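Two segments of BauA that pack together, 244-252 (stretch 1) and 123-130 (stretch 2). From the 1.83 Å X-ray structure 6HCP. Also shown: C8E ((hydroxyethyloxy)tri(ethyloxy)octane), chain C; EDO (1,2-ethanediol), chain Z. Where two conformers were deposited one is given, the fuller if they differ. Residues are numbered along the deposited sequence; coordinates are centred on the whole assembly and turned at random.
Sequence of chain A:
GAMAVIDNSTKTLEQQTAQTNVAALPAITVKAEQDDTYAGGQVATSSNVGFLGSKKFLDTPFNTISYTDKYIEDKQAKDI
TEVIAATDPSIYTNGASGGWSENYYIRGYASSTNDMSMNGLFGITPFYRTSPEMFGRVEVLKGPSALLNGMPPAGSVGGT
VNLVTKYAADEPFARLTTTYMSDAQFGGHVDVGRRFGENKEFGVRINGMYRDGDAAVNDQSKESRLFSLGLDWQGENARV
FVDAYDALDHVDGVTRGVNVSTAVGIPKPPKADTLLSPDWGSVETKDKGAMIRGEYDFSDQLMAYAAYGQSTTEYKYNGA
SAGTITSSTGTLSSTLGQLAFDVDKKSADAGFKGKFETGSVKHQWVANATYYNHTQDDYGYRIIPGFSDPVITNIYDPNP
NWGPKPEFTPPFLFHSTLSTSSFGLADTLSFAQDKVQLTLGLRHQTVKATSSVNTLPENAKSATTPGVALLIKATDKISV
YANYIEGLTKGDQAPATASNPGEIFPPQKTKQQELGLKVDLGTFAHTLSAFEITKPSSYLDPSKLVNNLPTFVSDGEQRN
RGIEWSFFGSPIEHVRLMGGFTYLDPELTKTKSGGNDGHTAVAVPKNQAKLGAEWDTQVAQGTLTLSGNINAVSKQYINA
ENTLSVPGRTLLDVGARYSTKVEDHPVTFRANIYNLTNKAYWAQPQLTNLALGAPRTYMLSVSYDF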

# COMPACT_ATOMS: atom_id res chain seq x y z
N ALA A 244 -38.95 -1.99 -16.64
CA ALA A 244 -38.57 -0.73 -17.24
C ALA A 244 -37.40 -0.13 -16.46
O ALA A 244 -37.32 -0.29 -15.24
CB ALA A 244 -39.73 0.22 -17.27
N TYR A 245 -36.55 0.63 -17.16
CA TYR A 245 -35.45 1.29 -16.49
C TYR A 245 -35.06 2.55 -17.24
O TYR A 245 -35.31 2.70 -18.45
CB TYR A 245 -34.28 0.32 -16.34
CG TYR A 245 -33.50 0.13 -17.62
CD1 TYR A 245 -32.52 1.03 -17.98
CD2 TYR A 245 -33.86 -0.84 -18.53
CE1 TYR A 245 -31.87 0.95 -19.21
CE2 TYR A 245 -33.20 -0.96 -19.75
CZ TYR A 245 -32.21 -0.07 -20.09
OH TYR A 245 -31.58 -0.14 -21.30
N ASP A 246 -34.38 3.43 -16.51
CA ASP A 246 -33.81 4.63 -17.04
C ASP A 246 -32.40 4.75 -16.43
O ASP A 246 -32.27 4.67 -15.19
CB ASP A 246 -34.69 5.83 -16.66
CG ASP A 246 -34.28 7.18 -17.20
OD1 ASP A 246 -33.27 7.28 -17.93
OD2 ASP A 246 -34.96 8.16 -16.86
N ALA A 247 -31.38 4.82 -17.29
CA ALA A 247 -29.97 4.73 -16.84
C ALA A 247 -29.16 5.87 -17.44
O ALA A 247 -29.42 6.33 -18.55
CB ALA A 247 -29.37 3.38 -17.18
N LEU A 248 -28.10 6.25 -16.72
CA LEU A 248 -27.12 7.20 -17.18
C LEU A 248 -25.73 6.66 -16.81
O LEU A 248 -25.57 6.11 -15.72
CB LEU A 248 -27.35 8.55 -16.49
CG LEU A 248 -26.19 9.54 -16.61
CD1 LEU A 248 -26.16 10.17 -17.99
CD2 LEU A 248 -26.29 10.63 -15.54
N ASP A 249 -24.80 6.78 -17.74
CA ASP A 249 -23.38 6.46 -17.53
C ASP A 249 -22.59 7.64 -18.09
O ASP A 249 -22.81 8.06 -19.24
CB ASP A 249 -23.01 5.13 -18.19
CG ASP A 249 -21.53 4.76 -18.09
OD1 ASP A 249 -21.16 4.16 -17.07
OD2 ASP A 249 -20.75 5.25 -18.92
N HIS A 250 -21.73 8.22 -17.25
CA HIS A 250 -20.97 9.40 -17.63
C HIS A 250 -19.55 9.30 -17.05
O HIS A 250 -19.40 9.11 -15.85
CB HIS A 250 -21.67 10.68 -17.15
CG HIS A 250 -20.96 11.93 -17.53
ND1 HIS A 250 -21.42 12.78 -18.52
CD2 HIS A 250 -19.79 12.46 -17.10
CE1 HIS A 250 -20.59 13.79 -18.65
NE2 HIS A 250 -19.59 13.62 -17.79
N VAL A 251 -18.55 9.47 -17.91
CA VAL A 251 -17.15 9.49 -17.47
C VAL A 251 -16.52 10.78 -17.98
O VAL A 251 -16.55 11.08 -19.16
CB VAL A 251 -16.34 8.28 -17.95
CG1 VAL A 251 -14.91 8.32 -17.41
CG2 VAL A 251 -17.02 6.97 -17.60
N ASP A 252 -15.98 11.57 -17.04
CA ASP A 252 -15.08 12.67 -17.35
C ASP A 252 -13.65 12.13 -17.23
O ASP A 252 -13.36 11.40 -16.31
CB ASP A 252 -15.29 13.85 -16.40
CG ASP A 252 -16.59 14.62 -16.63
OD1 ASP A 252 -16.97 14.80 -17.79
OD2 ASP A 252 -17.25 14.97 -15.63
C1 C8E C . -31.28 9.88 -15.34
C2 C8E C . -31.23 8.40 -15.01
C3 C8E C . -32.18 7.99 -13.89
C4 C8E C . -31.98 8.81 -12.62
C5 C8E C . -32.67 8.16 -11.42
C6 C8E C . -31.98 8.54 -10.11
C7 C8E C . -32.49 7.73 -8.93
C8 C8E C . -31.83 8.19 -7.63
O9 C8E C . -31.78 7.13 -6.68
C10 C8E C . -31.12 7.47 -5.46
C11 C8E C . -31.48 6.45 -4.40
O12 C8E C . -30.39 6.30 -3.50
C1 EDO Z . -20.53 5.23 -22.22
O1 EDO Z . -20.92 6.33 -21.36
C2 EDO Z . -20.88 3.92 -21.57
O2 EDO Z . -22.31 3.74 -21.60
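Stretch 2 123-130: GITPFYRT

Stretch 1 is extended throughout, a β-strand from 244 to 252 that begins earlier in the chain, with phi between -94° and -153° and psi between 122° and 159°, all in the extended region. Stretch 2 has no regular helix or strand: Gly123 has a positive phi (85°), Ile124 turns at -111/-39, Thr125 and Pro126 are extended, Phe127 and Tyr128 return to negative psi, and Arg129 and Thr130 extend again. The register shows that both run the same general way, since Tyr245 lies nearest Thr125 (CA to CA 9.2 Å) and Asp249 nearest Arg129 (CA to CA 7.3 Å). These separations are too wide for backbone pairing, so side chains bridge the gap, burying 290 Å² in total.

Tyr245, with 76 Å² covered, makes the first contact. Its CA-to-CB bond points toward stretch 2, and with chi1 at 77° (p) the hydroxyl OH donates a hydrogen bond to Ile124 O at 2.6 Å. That carbonyl oxygen lies at the ring edge, near its plane. Tyr245 OH also comes within 3.2 Å of Pro126 N, but the proline nitrogen has no hydrogen to share, so this is proximity alone. Apolar contact supplements the bond: Tyr245 CZ is 3.9 Å from Pro126 CD, and Tyr245 CE2 is 4.4 Å from Ile124 CG2.

Arg129 (69 Å² covered) and Asp249 (49 Å²) make the second, each with its CA-to-CB bond toward the other stretch. Arg129 NE donates to Asp249 OD1 at 2.9 Å (164°) and Arg129 NH2 to Asp249 OD2 at 2.8 Å (151°), a two-pronged salt bridge in which OD2 meets the guanidinium at its edge. Val251 CG2 approaches Arg129 NH2 to 3.6 Å. The 1,2-ethanediol O1 donates to Asp249 OD2 at 2.7 Å, so this oxygen accepts two hydrogen bonds.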

# COMPACT_ATOMS: atom_id res chain seq x y z
N GLY A 123 -31.91 -6.32 -27.44
CA GLY A 123 -32.20 -4.95 -27.82
C GLY A 123 -32.81 -4.08 -26.72
O GLY A 123 -33.34 -2.99 -27.04
N ILE A 124 -32.72 -4.51 -25.45
CA ILE A 124 -33.35 -3.79 -24.32
C ILE A 124 -32.29 -3.15 -23.40
O ILE A 124 -32.54 -2.09 -22.79
CB ILE A 124 -34.26 -4.73 -23.52
CG1 ILE A 124 -35.21 -5.51 -24.42
CG2 ILE A 124 -35.00 -3.96 -22.43
CD1 ILE A 124 -36.06 -4.61 -25.29
N THR A 125 -31.20 -3.88 -23.17
CA THR A 125 -30.15 -3.52 -22.20
C THR A 125 -29.40 -2.26 -22.62
O THR A 125 -29.37 -1.88 -23.79
CB THR A 125 -29.18 -4.70 -22.02
OG1 THR A 125 -28.82 -5.19 -23.31
CG2 THR A 125 -29.77 -5.83 -21.20
N PRO A 126 -28.71 -1.59 -21.68
CA PRO A 126 -27.88 -0.44 -22.02
C PRO A 126 -26.85 -0.77 -23.10
O PRO A 126 -26.34 -1.88 -23.14
CB PRO A 126 -27.25 -0.06 -20.68
CG PRO A 126 -28.27 -0.52 -19.67
CD PRO A 126 -28.77 -1.83 -20.22
N PHE A 127 -26.57 0.20 -23.97
CA PHE A 127 -25.82 -0.05 -25.20
C PHE A 127 -24.36 -0.45 -24.93
O PHE A 127 -23.86 -1.36 -25.54
CB PHE A 127 -25.86 1.20 -26.07
CG PHE A 127 -25.57 0.97 -27.53
CD1 PHE A 127 -26.53 0.44 -28.37
CD2 PHE A 127 -24.36 1.37 -28.09
CE1 PHE A 127 -26.30 0.34 -29.74
CE2 PHE A 127 -24.12 1.23 -29.45
CZ PHE A 127 -25.09 0.70 -30.27
N TYR A 128 -23.70 0.23 -23.99
CA TYR A 128 -22.24 0.11 -23.86
C TYR A 128 -21.79 -0.26 -22.43
O TYR A 128 -20.68 -0.77 -22.26
CB TYR A 128 -21.55 1.42 -24.26
CG TYR A 128 -21.33 1.63 -25.73
CD1 TYR A 128 -21.12 0.58 -26.61
CD2 TYR A 128 -21.38 2.91 -26.25
CE1 TYR A 128 -20.85 0.80 -27.95
CE2 TYR A 128 -21.06 3.16 -27.57
CZ TYR A 128 -20.85 2.10 -28.43
OH TYR A 128 -20.60 2.37 -29.74
N ARG A 129 -22.55 0.13 -21.40
CA ARG A 129 -22.19 -0.27 -20.03
C ARG A 129 -23.45 -0.38 -19.19
O ARG A 129 -24.31 0.48 -19.26
CB ARG A 129 -21.20 0.73 -19.40
CG ARG A 129 -20.84 0.44 -17.94
CD ARG A 129 -19.39 0.81 -17.64
NE ARG A 129 -19.13 2.20 -17.93
CZ ARG A 129 -18.18 2.65 -18.74
NH1 ARG A 129 -17.14 1.89 -19.06
NH2 ARG A 129 -18.23 3.93 -19.09
N THR A 130 -23.53 -1.46 -18.40
CA THR A 130 -24.67 -1.77 -17.60
C THR A 130 -24.23 -1.89 -16.13
O THR A 130 -23.53 -2.83 -15.78
CB THR A 130 -25.37 -3.05 -18.09
OG1 THR A 130 -25.82 -2.81 -19.42
CG2 THR A 130 -26.55 -3.42 -17.21